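Local coordinates for extracellular solute-binding protein family 1 (Alicyclobacillus acidocaldarius subsp. acidocaldarius, PDB 4OVJ) that probably binds a small solute outside the cell membrane and hands it to an ABC importer, at residues R157-W160 with Q161-A164; D182-W185 with Q186-G189; L199-S203 with G204-G208; P334-S337 with S338-T341; V359-A362 with L363-A366. All blocks are in the same frame, centred on the assembly; numbering follows the deposited sequence.

Contacts 1, 2, 3, 4 and 5 follow one another along the chain. Contacts 1, 2 and 4 cap the N-termini of helices 160-174, 185-194 and 337-345. Contact 3 is the hairpin turn that follows helix 185-194, and contact 5 is the C-terminal end of helix 350-365. Contacts 2 and 3 have centres about 16 Å apart and pack through Leu199. Contacts 4 and 5 have centres about 13 Å apart and join where Arg340 meets Asn360. Arg157 of contact 1 reaches Val365 of contact 5. Contacts 2 and 4 lie on opposite sides of the chain's centre, their own centres about 28 Å apart, consistent with the two-lobed fold of periplasmic-binding-protein relatives.

Contact 1: residues R157-W160 with Q161-A164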
loop_
_atom_site.group_PDB
_atom_site.type_symbol
_atom_site.label_atom_id
_atom_site.label_comp_id
_atom_site.label_asym_id
_atom_site.label_seq_id
_atom_site.Cartn_x
_atom_site.Cartn_y
_atom_site.Cartn_z
ATOM N N ARG A 157 6.797 15.226 -11.219
ATOM C CA ARG A 157 7.084 13.856 -11.574
ATOM C C ARG A 157 8.060 13.835 -12.746
ATOM O O ARG A 157 7.890 14.592 -13.715
ATOM C CB ARG A 157 5.828 13.097 -11.918
ATOM C CG ARG A 157 5.999 11.608 -11.729
ATOM C CD ARG A 157 4.747 10.847 -12.123
ATOM N NE ARG A 157 4.862 9.462 -11.694
ATOM C CZ ARG A 157 4.028 8.495 -12.040
ATOM N NH1 ARG A 157 2.974 8.769 -12.806
ATOM N NH2 ARG A 157 4.236 7.262 -11.597
ATOM N N VAL A 158 9.058 12.963 -12.678
ATOM C CA VAL A 158 10.070 12.895 -13.714
ATOM C C VAL A 158 10.293 11.460 -14.158
ATOM O O VAL A 158 9.824 10.532 -13.508
ATOM C CB VAL A 158 11.414 13.491 -13.236
ATOM C CG1 VAL A 158 11.301 14.991 -13.023
ATOM C CG2 VAL A 158 11.893 12.804 -11.975
ATOM N N SER A 159 11.011 11.294 -15.261
ATOM C CA SER A 159 11.420 9.970 -15.714
ATOM C C SER A 159 12.593 9.465 -14.884
ATOM O O SER A 159 13.284 10.239 -14.222
ATOM C CB SER A 159 11.855 10.005 -17.164
ATOM O OG SER A 159 13.062 10.729 -17.263
ATOM N N TRP A 160 12.837 8.164 -14.951
ATOM C CA TRP A 160 13.990 7.582 -14.251
ATOM C C TRP A 160 15.313 8.250 -14.669
ATOM O O TRP A 160 16.164 8.537 -13.825
ATOM C CB TRP A 160 14.078 6.077 -14.520
ATOM C CG TRP A 160 13.057 5.244 -13.821
ATOM C CD1 TRP A 160 12.080 4.515 -14.401
ATOM C CD2 TRP A 160 12.954 5.002 -12.415
ATOM N NE1 TRP A 160 11.347 3.862 -13.458
ATOM C CE2 TRP A 160 11.875 4.132 -12.223
ATOM C CE3 TRP A 160 13.672 5.446 -11.295
ATOM C CZ2 TRP A 160 11.487 3.691 -10.963
ATOM C CZ3 TRP A 160 13.296 5.004 -10.047
ATOM C CH2 TRP A 160 12.213 4.124 -9.887
ATOM N N GLN A 161 15.498 8.493 -15.963
ATOM C CA GLN A 161 16.741 9.127 -16.421
ATOM C C GLN A 161 16.826 10.592 -15.986
ATOM O O GLN A 161 17.892 11.072 -15.601
ATOM C CB GLN A 161 16.909 8.968 -17.929
ATOM C CG GLN A 161 17.257 7.533 -18.341
ATOM C CD GLN A 161 18.667 7.152 -17.901
ATOM O OE1 GLN A 161 19.597 7.943 -18.057
ATOM N NE2 GLN A 161 18.826 5.959 -17.318
ATOM N N GLN A 162 15.705 11.306 -16.011
ATOM C CA GLN A 162 15.703 12.665 -15.498
ATOM C C GLN A 162 16.019 12.688 -13.997
ATOM O O GLN A 162 16.762 13.533 -13.523
ATOM C CB GLN A 162 14.364 13.342 -15.758
ATOM C CG GLN A 162 14.087 13.628 -17.233
ATOM C CD GLN A 162 12.636 14.010 -17.523
ATOM O OE1 GLN A 162 11.718 13.741 -16.742
ATOM N NE2 GLN A 162 12.424 14.621 -18.675
ATOM N N TRP A 163 15.445 11.742 -13.269
ATOM C CA TRP A 163 15.692 11.593 -11.858
ATOM C C TRP A 163 17.171 11.319 -11.561
ATOM O O TRP A 163 17.746 11.945 -10.683
ATOM C CB TRP A 163 14.793 10.485 -11.303
ATOM C CG TRP A 163 14.856 10.314 -9.827
ATOM C CD1 TRP A 163 15.158 9.164 -9.160
ATOM C CD2 TRP A 163 14.584 11.302 -8.821
ATOM N NE1 TRP A 163 15.080 9.370 -7.802
ATOM C CE2 TRP A 163 14.722 10.670 -7.567
ATOM C CE3 TRP A 163 14.212 12.650 -8.858
ATOM C CZ2 TRP A 163 14.524 11.341 -6.372
ATOM C CZ3 TRP A 163 14.008 13.315 -7.661
ATOM C CH2 TRP A 163 14.180 12.661 -6.436
ATOM N N ALA A 164 17.783 10.393 -12.293
ATOM C CA ALA A 164 19.212 10.099 -12.106
ATOM C C ALA A 164 20.073 11.338 -12.308
ATOM O O ALA A 164 21.015 11.580 -11.543
ATOM C CB ALA A 164 19.654 8.975 -13.029
#
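A capping box starts helix 160-174, with Ser159 as its N-cap and Gln162 as the partner three residues on. The two residues exchange bonds. Ser159 OG accepts from Gln162 N at 3.0 Å. In return, the backbone Ser159 N gives its hydrogen to Gln162 OE1 at 2.9 Å, and the bond is almost straight (176°). The donor is tilted 32° from the carbonyl plane of the glutamine amide. The Gln162 chain runs extended beyond CG (chi2 167°), which carries its amide back past the serine to the backbone N. On the way, CG passes 3.1 Å from Ser159 OG. OE1 also rests against Val158 CB at 3.5 Å. An alanine at Ser159 would remove the hydroxyl, and Gln162 N would probably lose its side-chain acceptor at the helix start, with only the return bond left to the box. The first turn closes with Trp163 N on Ser159 O at 2.8 Å and Ala164 N on Trp160 O at 2.9 Å. Val158 CG2 packs on Trp163 CB at 3.8 Å, its side chain crossing the tryptophan at about a right angle. Both indoles have their polar ends tied outside the turn: Trp160 NE1 to Gln194 and Trp163 NE1 to Glu179. Trp160 also meets Tyr220 of helix 211-226 edge-to-face, and Ala164 touches Tyr220 and Leu224 of the same helix. On the loop side, the backbone of Val158 and Trp160 is bonded to Thr282, just after strand 275-278.

Contact 2: residues D182-W185 with Q186-G189; sequences DESW and QTFG. With SO4 (sulfate ion), chain B.
This is a local helix-start contact, a capping box at the N-terminus of helix 185-194. Ser184 is the N-cap and Thr187 its partner. Ser184 OG accepts from Thr187 N at 3.1 Å in a fairly straight bond. The return bond, from Ser184 N to Thr187 OG1, is longer at 3.2 Å and bent to 136°. Thr187 OG1 gives its own proton to Asp182 O at 2.8 Å, which ties the loop ahead of the cap to the helix. With chi1 at 65°, OG1 lies between the backbone N and the carbonyl carbon of Thr187, turned back toward that loop. Tyr217 OH is bonded to the same OG1 and to Ser184 N, so helix 211-226 is tied to the cap through Tyr217. Backbone bonds from Phe188 N to Ser184 O and from Gly189 N to Trp185 O complete the turn. Trp185 CZ3 and Phe188 CD2 touch at 4.2 Å. Trp185 NE1 is held by Asp377 of helix 377-392. Gln186 bends at chi2 and brings NE2 to 3.7 Å from Trp185 CD1, with the amide turned 75° from the ring. A sulfate, probably from the crystallisation liquor, sits by the cap and is also bonded to Tyr139 and Trp260. Its O4 lies 2.9 Å from Ser184 OG, whose single proton has sulfate O1 within reach as well.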
loop_
_atom_site.group_PDB
_atom_site.type_symbol
_atom_site.label_atom_id
_atom_site.label_comp_id
_atom_site.label_asym_id
_atom_site.label_seq_id
_atom_site.Cartn_x
_atom_site.Cartn_y
_atom_site.Cartn_z
ATOM N N ASP A 182 17.169 2.228 -3.220
ATOM C CA ASP A 182 15.815 1.775 -2.908
ATOM C C ASP A 182 15.412 0.572 -3.749
ATOM O O ASP A 182 14.369 0.554 -4.413
ATOM C CB ASP A 182 14.842 2.945 -3.051
ATOM C CG ASP A 182 15.007 3.949 -1.945
ATOM O OD1 ASP A 182 15.052 3.518 -0.779
ATOM O OD2 ASP A 182 15.095 5.171 -2.216
ATOM N N GLU A 183 16.264 -0.439 -3.703
ATOM C CA GLU A 183 15.998 -1.703 -4.359
ATOM C C GLU A 183 15.375 -2.696 -3.388
ATOM O O GLU A 183 15.926 -3.001 -2.333
ATOM C CB GLU A 183 17.263 -2.296 -4.943
ATOM C CG GLU A 183 17.794 -1.521 -6.142
ATOM C CD GLU A 183 19.177 -1.993 -6.542
ATOM O OE1 GLU A 183 20.168 -1.473 -5.977
ATOM O OE2 GLU A 183 19.273 -2.882 -7.419
ATOM N N SER A 184 14.238 -3.215 -3.797
ATOM C CA SER A 184 13.499 -4.210 -3.048
ATOM C C SER A 184 12.598 -4.906 -4.036
ATOM O O SER A 184 12.358 -4.408 -5.148
ATOM C CB SER A 184 12.649 -3.560 -1.954
ATOM O OG SER A 184 11.570 -2.806 -2.505
ATOM N N TRP A 185 12.068 -6.038 -3.621
ATOM C CA TRP A 185 11.156 -6.799 -4.466
ATOM C C TRP A 185 9.965 -5.949 -4.891
ATOM O O TRP A 185 9.572 -5.967 -6.065
ATOM C CB TRP A 185 10.714 -8.014 -3.685
ATOM C CG TRP A 185 9.836 -9.031 -4.336
ATOM C CD1 TRP A 185 8.710 -9.556 -3.797
ATOM C CD2 TRP A 185 10.050 -9.731 -5.571
ATOM N NE1 TRP A 185 8.190 -10.510 -4.616
ATOM C CE2 TRP A 185 8.991 -10.650 -5.713
ATOM C CE3 TRP A 185 11.014 -9.660 -6.575
ATOM C CZ2 TRP A 185 8.862 -11.492 -6.832
ATOM C CZ3 TRP A 185 10.905 -10.506 -7.670
ATOM C CH2 TRP A 185 9.836 -11.412 -7.788
ATOM N N GLN A 186 9.404 -5.168 -3.968
ATOM C CA GLN A 186 8.236 -4.386 -4.336
ATOM C C GLN A 186 8.581 -3.141 -5.170
ATOM O O GLN A 186 7.795 -2.757 -6.040
ATOM C CB GLN A 186 7.368 -4.070 -3.113
ATOM C CG GLN A 186 6.763 -5.315 -2.441
ATOM C CD GLN A 186 5.881 -6.152 -3.360
ATOM O OE1 GLN A 186 5.277 -5.642 -4.302
ATOM N NE2 GLN A 186 5.803 -7.450 -3.088
ATOM N N THR A 187 9.742 -2.509 -4.982
ATOM C CA THR A 187 10.078 -1.432 -5.932
ATOM C C THR A 187 10.413 -2.008 -7.307
ATOM O O THR A 187 10.153 -1.371 -8.325
ATOM C CB THR A 187 11.196 -0.475 -5.493
ATOM O OG1 THR A 187 12.447 -1.161 -5.400
ATOM C CG2 THR A 187 10.853 0.208 -4.188
ATOM N N PHE A 188 10.996 -3.204 -7.345
ATOM C CA PHE A 188 11.140 -3.878 -8.615
ATOM C C PHE A 188 9.760 -4.159 -9.255
ATOM O O PHE A 188 9.595 -4.037 -10.468
ATOM C CB PHE A 188 11.959 -5.169 -8.528
ATOM C CG PHE A 188 12.045 -5.863 -9.844
ATOM C CD1 PHE A 188 12.625 -5.226 -10.928
ATOM C CD2 PHE A 188 11.468 -7.105 -10.033
ATOM C CE1 PHE A 188 12.631 -5.809 -12.176
ATOM C CE2 PHE A 188 11.491 -7.703 -11.279
ATOM C CZ PHE A 188 12.071 -7.058 -12.353
ATOM N N GLY A 189 8.771 -4.517 -8.438
ATOM C CA GLY A 189 7.415 -4.711 -8.929
ATOM C C GLY A 189 6.883 -3.509 -9.697
ATOM O O GLY A 189 6.260 -3.654 -10.736
HETATM S S SO4 B . 9.373 -2.032 0.270
HETATM O O1 SO4 B . 10.344 -3.138 0.379
HETATM O O2 SO4 B . 7.984 -2.549 0.172
HETATM O O3 SO4 B . 9.452 -1.198 1.486
HETATM O O4 SO4 B . 9.722 -1.218 -0.912
#

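Contact 3: residues L199-S203 with G204-G208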
loop_
_atom_site.group_PDB
_atom_site.type_symbol
_atom_site.label_atom_id
_atom_site.label_comp_id
_atom_site.label_asym_id
_atom_site.label_seq_id
_atom_site.Cartn_x
_atom_site.Cartn_y
_atom_site.Cartn_z
ATOM N N LEU A 199 5.586 -8.966 -11.173
ATOM C CA LEU A 199 6.387 -9.900 -10.385
ATOM C C LEU A 199 6.004 -11.342 -10.721
ATOM O O LEU A 199 6.875 -12.186 -10.908
ATOM C CB LEU A 199 6.232 -9.652 -8.887
ATOM C CG LEU A 199 6.754 -8.284 -8.414
ATOM C CD1 LEU A 199 6.544 -8.118 -6.917
ATOM C CD2 LEU A 199 8.212 -8.091 -8.780
ATOM N N TYR A 200 4.703 -11.610 -10.785
ATOM C CA TYR A 200 4.197 -12.957 -11.078
ATOM C C TYR A 200 3.251 -12.937 -12.250
ATOM O O TYR A 200 2.648 -11.918 -12.561
ATOM C CB TYR A 200 3.452 -13.528 -9.876
ATOM C CG TYR A 200 4.256 -13.549 -8.612
ATOM C CD1 TYR A 200 5.185 -14.540 -8.389
ATOM C CD2 TYR A 200 4.103 -12.557 -7.641
ATOM C CE1 TYR A 200 5.938 -14.570 -7.235
ATOM C CE2 TYR A 200 4.856 -12.577 -6.483
ATOM C CZ TYR A 200 5.773 -13.592 -6.286
ATOM O OH TYR A 200 6.533 -13.639 -5.144
ATOM N N ASN A 201 3.091 -14.077 -12.898
ATOM C CA ASN A 201 1.954 -14.210 -13.788
ATOM C C ASN A 201 0.662 -14.256 -12.937
ATOM O O ASN A 201 0.709 -14.318 -11.693
ATOM C CB ASN A 201 2.125 -15.386 -14.768
ATOM C CG ASN A 201 2.107 -16.739 -14.092
ATOM O OD1 ASN A 201 1.938 -16.846 -12.884
ATOM N ND2 ASN A 201 2.267 -17.795 -14.890
ATOM N N ALA A 202 -0.487 -14.169 -13.590
ATOM C CA ALA A 202 -1.758 -13.976 -12.876
ATOM C C ALA A 202 -2.081 -15.085 -11.860
ATOM O O ALA A 202 -2.653 -14.811 -10.800
ATOM C CB ALA A 202 -2.896 -13.827 -13.873
ATOM N N SER A 203 -1.686 -16.315 -12.184
ATOM C CA SER A 203 -1.946 -17.491 -11.345
ATOM C C SER A 203 -0.854 -17.741 -10.294
ATOM O O SER A 203 -1.011 -18.584 -9.405
ATOM C CB SER A 203 -2.101 -18.726 -12.238
ATOM O OG SER A 203 -1.138 -18.739 -13.284
ATOM N N GLY A 204 0.250 -17.010 -10.398
ATOM C CA GLY A 204 1.378 -17.196 -9.506
ATOM C C GLY A 204 2.127 -18.499 -9.744
ATOM O O GLY A 204 2.754 -19.012 -8.821
ATOM N N THR A 205 2.085 -19.023 -10.975
ATOM C CA THR A 205 2.800 -20.260 -11.319
ATOM C C THR A 205 4.215 -20.009 -11.843
ATOM O O THR A 205 5.032 -20.930 -11.909
ATOM C CB THR A 205 2.042 -21.109 -12.367
ATOM O OG1 THR A 205 1.876 -20.370 -13.588
ATOM C CG2 THR A 205 0.678 -21.536 -11.825
ATOM N N LYS A 206 4.496 -18.771 -12.237
ATOM C CA LYS A 206 5.850 -18.389 -12.612
ATOM C C LYS A 206 6.033 -16.887 -12.468
ATOM O O LYS A 206 5.071 -16.156 -12.242
ATOM C CB LYS A 206 6.195 -18.838 -14.030
ATOM C CG LYS A 206 5.143 -18.605 -15.080
ATOM C CD LYS A 206 5.594 -19.075 -16.462
ATOM C CE LYS A 206 5.830 -20.577 -16.495
ATOM N NZ LYS A 206 5.807 -21.105 -17.884
ATOM N N LEU A 207 7.275 -16.445 -12.584
ATOM C CA LEU A 207 7.569 -15.021 -12.558
ATOM C C LEU A 207 6.954 -14.393 -13.792
ATOM O O LEU A 207 6.856 -15.031 -14.841
ATOM C CB LEU A 207 9.071 -14.779 -12.519
ATOM C CG LEU A 207 9.783 -15.307 -11.269
ATOM C CD1 LEU A 207 11.268 -15.055 -11.392
ATOM C CD2 LEU A 207 9.245 -14.651 -10.006
ATOM N N GLY A 208 6.542 -13.140 -13.658
ATOM C CA GLY A 208 5.844 -12.444 -14.725
ATOM C C GLY A 208 6.678 -11.425 -15.470
ATOM O O GLY A 208 6.127 -10.561 -16.150
#
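Asn201 reaches across the turn to Thr205 and Lys206. Its CB lies 4.0 Å from Lys206 O, and CG comes nearer to the same oxygen, at 3.5 Å. Chi1 of 67° tucks CG in over the residue's own backbone, and this folds the amide into the turn. OD1 then accepts two backbone hydrogens. Thr205 N reaches it in the carbonyl plane, on a lone pair, at 2.9 Å. Lys206 N comes from above that plane, at a longer 3.3 Å. ND2, on the other branch, donates to Thr205 OG1 at 2.9 Å, with the hydroxyl close to the amide plane and the bond nearly straight (168°). ND2 also lies unusually close to Lys206 CG, at 3.0 Å. The side chain thus grips the inside of a hairpin whose type I beta turn runs from Asn201 to Gly204. Gly204 has a positive phi of 71°, which favours glycine. Its N is bonded to Asn201 O. The arms meet in antiparallel fashion, with Tyr200 and Leu207 a non-hydrogen-bonded pair. Asn201 N bonds to Lys206 O at 2.9 Å, and Gly208 N to Leu199 O at the same distance. Gly208 sits close against Tyr200 where the arms meet. Tyr200 OH is bonded to Asp377, while Leu207 packs on Met406 and Ala409 of helix 398-414. Leu199 faces helix 185-194, touching Trp185, Gln186 and Phe188.

Contact 4: residues P334-S337 with S338-T341; sequences PVSS and SVRT
Arg340 of helix 337-345 folds back onto Pro334 and Val335, in the loop that leads from strand 333-334 into the helix. This is the tight part. NH1 donates to Pro334 O at 2.9 Å, with that oxygen only 3° out of the guanidinium plane. A second, weak bond runs from NH1 to Val335 O at 3.0 Å. Both carbonyls lie at the edge of the group, while Ser337 CA sits over one face, toward its rim and 3.4 Å above the plane. The bend at chi3 (-57°) turns the group back to them. A water, also at the edge and in plane, accepts from Arg340 NH2 at 2.9 Å and gives a weak bond to Val335 O. Beside the group, Pro334 CB packs on Val339 CG1 at 3.8 Å. The N-cap is Ser336. Its OG receives weak bonds from Ser338 N and Val339 N, lies 2.9 Å from Ser338 OG, and is also bonded to Asn319 of helix 307-319. The solvent side is that of the exposed Thr341. Its N and its OG1 are nonetheless held by Ser337 O, each at 3.0 Å, from opposite faces of the carbonyl plane. Arg340 NE is bonded to Asn360 of helix 350-365. The arginine's positive charge is thus met here by neutral oxygens: two loop carbonyls, an amide and a water, which together would be expected to solvate the charge and hold the group's rotation.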
loop_
_atom_site.group_PDB
_atom_site.type_symbol
_atom_site.label_atom_id
_atom_site.label_comp_id
_atom_site.label_asym_id
_atom_site.label_seq_id
_atom_site.Cartn_x
_atom_site.Cartn_y
_atom_site.Cartn_z
ATOM N N PRO A 334 -7.193 7.547 4.391
ATOM C CA PRO A 334 -8.609 7.309 4.140
ATOM C C PRO A 334 -8.934 7.128 2.669
ATOM O O PRO A 334 -8.415 7.847 1.808
ATOM C CB PRO A 334 -9.281 8.568 4.675
ATOM C CG PRO A 334 -8.366 9.033 5.751
ATOM C CD PRO A 334 -6.987 8.714 5.264
ATOM N N VAL A 335 -9.785 6.151 2.388
ATOM C CA VAL A 335 -10.114 5.823 1.015
ATOM C C VAL A 335 -11.009 6.867 0.332
ATOM O O VAL A 335 -10.951 7.043 -0.878
ATOM C CB VAL A 335 -10.748 4.417 0.948
ATOM C CG1 VAL A 335 -12.089 4.385 1.664
ATOM C CG2 VAL A 335 -10.872 3.964 -0.491
ATOM N N SER A 336 -11.828 7.556 1.117
ATOM C CA SER A 336 -12.841 8.469 0.590
ATOM C C SER A 336 -12.286 9.859 0.344
ATOM O O SER A 336 -11.710 10.450 1.246
ATOM C CB SER A 336 -14.002 8.604 1.579
ATOM O OG SER A 336 -14.828 9.702 1.231
ATOM N N SER A 337 -12.507 10.388 -0.851
ATOM C CA SER A 337 -12.066 11.752 -1.174
ATOM C C SER A 337 -12.736 12.797 -0.279
ATOM O O SER A 337 -12.106 13.794 0.096
ATOM C CB SER A 337 -12.341 12.078 -2.640
ATOM O OG SER A 337 -13.724 11.944 -2.963
ATOM N N SER A 338 -13.992 12.571 0.088
ATOM C CA SER A 338 -14.697 13.541 0.944
ATOM C C SER A 338 -14.110 13.554 2.360
ATOM O O SER A 338 -13.938 14.616 2.951
ATOM C CB SER A 338 -16.217 13.309 0.943
ATOM O OG SER A 338 -16.550 12.035 1.445
ATOM N N VAL A 339 -13.754 12.379 2.881
ATOM C CA VAL A 339 -13.146 12.279 4.206
ATOM C C VAL A 339 -11.773 12.938 4.186
ATOM O O VAL A 339 -11.440 13.708 5.080
ATOM C CB VAL A 339 -13.051 10.816 4.683
ATOM C CG1 VAL A 339 -12.185 10.693 5.921
ATOM C CG2 VAL A 339 -14.441 10.269 4.938
ATOM N N ARG A 340 -10.979 12.657 3.159
ATOM C CA ARG A 340 -9.667 13.306 3.047
ATOM C C ARG A 340 -9.805 14.829 3.030
ATOM O O ARG A 340 -9.066 15.533 3.738
ATOM C CB ARG A 340 -8.902 12.827 1.825
ATOM C CG ARG A 340 -8.412 11.384 1.943
ATOM C CD ARG A 340 -7.345 11.038 0.917
ATOM N NE ARG A 340 -7.803 11.252 -0.442
ATOM C CZ ARG A 340 -8.565 10.407 -1.136
ATOM N NH1 ARG A 340 -8.957 9.239 -0.625
ATOM N NH2 ARG A 340 -8.944 10.731 -2.351
ATOM N N THR A 341 -10.757 15.332 2.243
ATOM C CA THR A 341 -10.978 16.791 2.144
ATOM C C THR A 341 -11.314 17.396 3.508
ATOM O O THR A 341 -10.740 18.422 3.914
ATOM C CB THR A 341 -12.064 17.128 1.097
ATOM O OG1 THR A 341 -11.624 16.699 -0.197
ATOM C CG2 THR A 341 -12.334 18.639 1.034
HETATM O O HOH W 1 -10.643 8.780 -3.675
#

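Contact 5: residues V359-A362 with L363-A366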
loop_
_atom_site.group_PDB
_atom_site.type_symbol
_atom_site.label_atom_id
_atom_site.label_comp_id
_atom_site.label_asym_id
_atom_site.label_seq_id
_atom_site.Cartn_x
_atom_site.Cartn_y
_atom_site.Cartn_z
ATOM N N VAL A 359 -1.563 11.456 -2.231
ATOM C CA VAL A 359 -2.473 10.369 -2.611
ATOM C C VAL A 359 -3.485 10.880 -3.643
ATOM O O VAL A 359 -3.781 10.192 -4.604
ATOM C CB VAL A 359 -3.135 9.705 -1.391
ATOM C CG1 VAL A 359 -4.192 8.692 -1.805
ATOM C CG2 VAL A 359 -2.093 8.966 -0.557
ATOM N N ASN A 360 -3.975 12.105 -3.494
ATOM C CA ASN A 360 -4.869 12.648 -4.508
ATOM C C ASN A 360 -4.230 12.692 -5.902
ATOM O O ASN A 360 -4.881 12.392 -6.886
ATOM C CB ASN A 360 -5.391 14.024 -4.094
ATOM C CG ASN A 360 -6.374 13.951 -2.931
ATOM O OD1 ASN A 360 -6.907 12.886 -2.597
ATOM N ND2 ASN A 360 -6.635 15.096 -2.313
ATOM N N GLU A 361 -2.950 13.035 -5.985
ATOM C CA GLU A 361 -2.235 12.969 -7.256
ATOM C C GLU A 361 -1.990 11.536 -7.727
ATOM O O GLU A 361 -2.108 11.256 -8.918
ATOM C CB GLU A 361 -0.940 13.764 -7.190
ATOM C CG GLU A 361 -1.206 15.242 -7.012
ATOM C CD GLU A 361 -2.104 15.799 -8.109
ATOM O OE1 GLU A 361 -1.813 15.561 -9.309
ATOM O OE2 GLU A 361 -3.121 16.449 -7.774
ATOM N N ALA A 362 -1.691 10.635 -6.791
ATOM C CA ALA A 362 -1.498 9.228 -7.128
ATOM C C ALA A 362 -2.742 8.623 -7.734
ATOM O O ALA A 362 -2.663 7.819 -8.658
ATOM C CB ALA A 362 -1.102 8.439 -5.894
ATOM N N LEU A 363 -3.899 8.991 -7.195
ATOM C CA LEU A 363 -5.157 8.415 -7.674
ATOM C C LEU A 363 -5.475 8.797 -9.118
ATOM O O LEU A 363 -6.205 8.069 -9.815
ATOM C CB LEU A 363 -6.303 8.822 -6.761
ATOM C CG LEU A 363 -6.247 8.199 -5.371
ATOM C CD1 LEU A 363 -7.226 8.905 -4.455
ATOM C CD2 LEU A 363 -6.535 6.713 -5.442
ATOM N N LYS A 364 -4.930 9.922 -9.579
ATOM C CA LYS A 364 -5.119 10.319 -10.973
ATOM C C LYS A 364 -4.425 9.387 -11.968
ATOM O O LYS A 364 -4.905 9.215 -13.082
ATOM C CB LYS A 364 -4.658 11.755 -11.191
ATOM C CG LYS A 364 -5.498 12.769 -10.447
ATOM C CD LYS A 364 -4.907 14.161 -10.615
ATOM C CE LYS A 364 -5.766 15.211 -9.936
ATOM N NZ LYS A 364 -5.043 16.514 -9.949
ATOM N N VAL A 365 -3.315 8.779 -11.570
ATOM C CA VAL A 365 -2.514 7.964 -12.481
ATOM C C VAL A 365 -2.553 6.470 -12.194
ATOM O O VAL A 365 -2.276 5.693 -13.080
ATOM C CB VAL A 365 -1.019 8.396 -12.503
ATOM C CG1 VAL A 365 -0.899 9.881 -12.809
ATOM C CG2 VAL A 365 -0.306 8.063 -11.194
ATOM N N ALA A 366 -2.880 6.060 -10.970
ATOM C CA ALA A 366 -2.624 4.679 -10.557
ATOM C C ALA A 366 -3.513 3.711 -11.324
ATOM O O ALA A 366 -4.655 4.022 -11.659
ATOM C CB ALA A 366 -2.838 4.526 -9.062
#
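Glu361 and Lys364 form a salt bridge one turn apart on helix 350-365. Lys364 NZ stands 2.9 Å from Glu361 OE2, on the syn side of the carboxylate and 18° out of its plane. The two side chains lie alongside each other and point the same way. Lys364 is extended beyond CG, while Glu361 bends at chi2 (-56°) to bring its carboxylate to the ammonium. The lysine's CD runs 3.6 Å from Glu361 OE1 on the way. A glutamine at Glu361 would drop the negative charge, and Lys364 NZ is likely to be left without its charged mate and freer to swing. The backbone here belongs to the last, weakly bonded turn of helix 350-365. Leu363 N still makes the regular bond to Val359 O, but Lys364 N reaches Glu361 O only weakly. Ala362 O then accepts twice. Val365 N approaches from above the carbonyl plane at 3.1 Å, and Ala366 N lies nearly in line with the C=O at 2.9 Å. On another side of the helix, Val359 CG1 meets Leu363 CD1 at 4.0 Å. Leu363 also packs on Arg340, Ser116 and Ile292. Val359 and Ala362 lie against Asn138 of strand 128-144. Asn360 touches Met344 of helix 337-345, and Val365 touches Arg157 and Glu288.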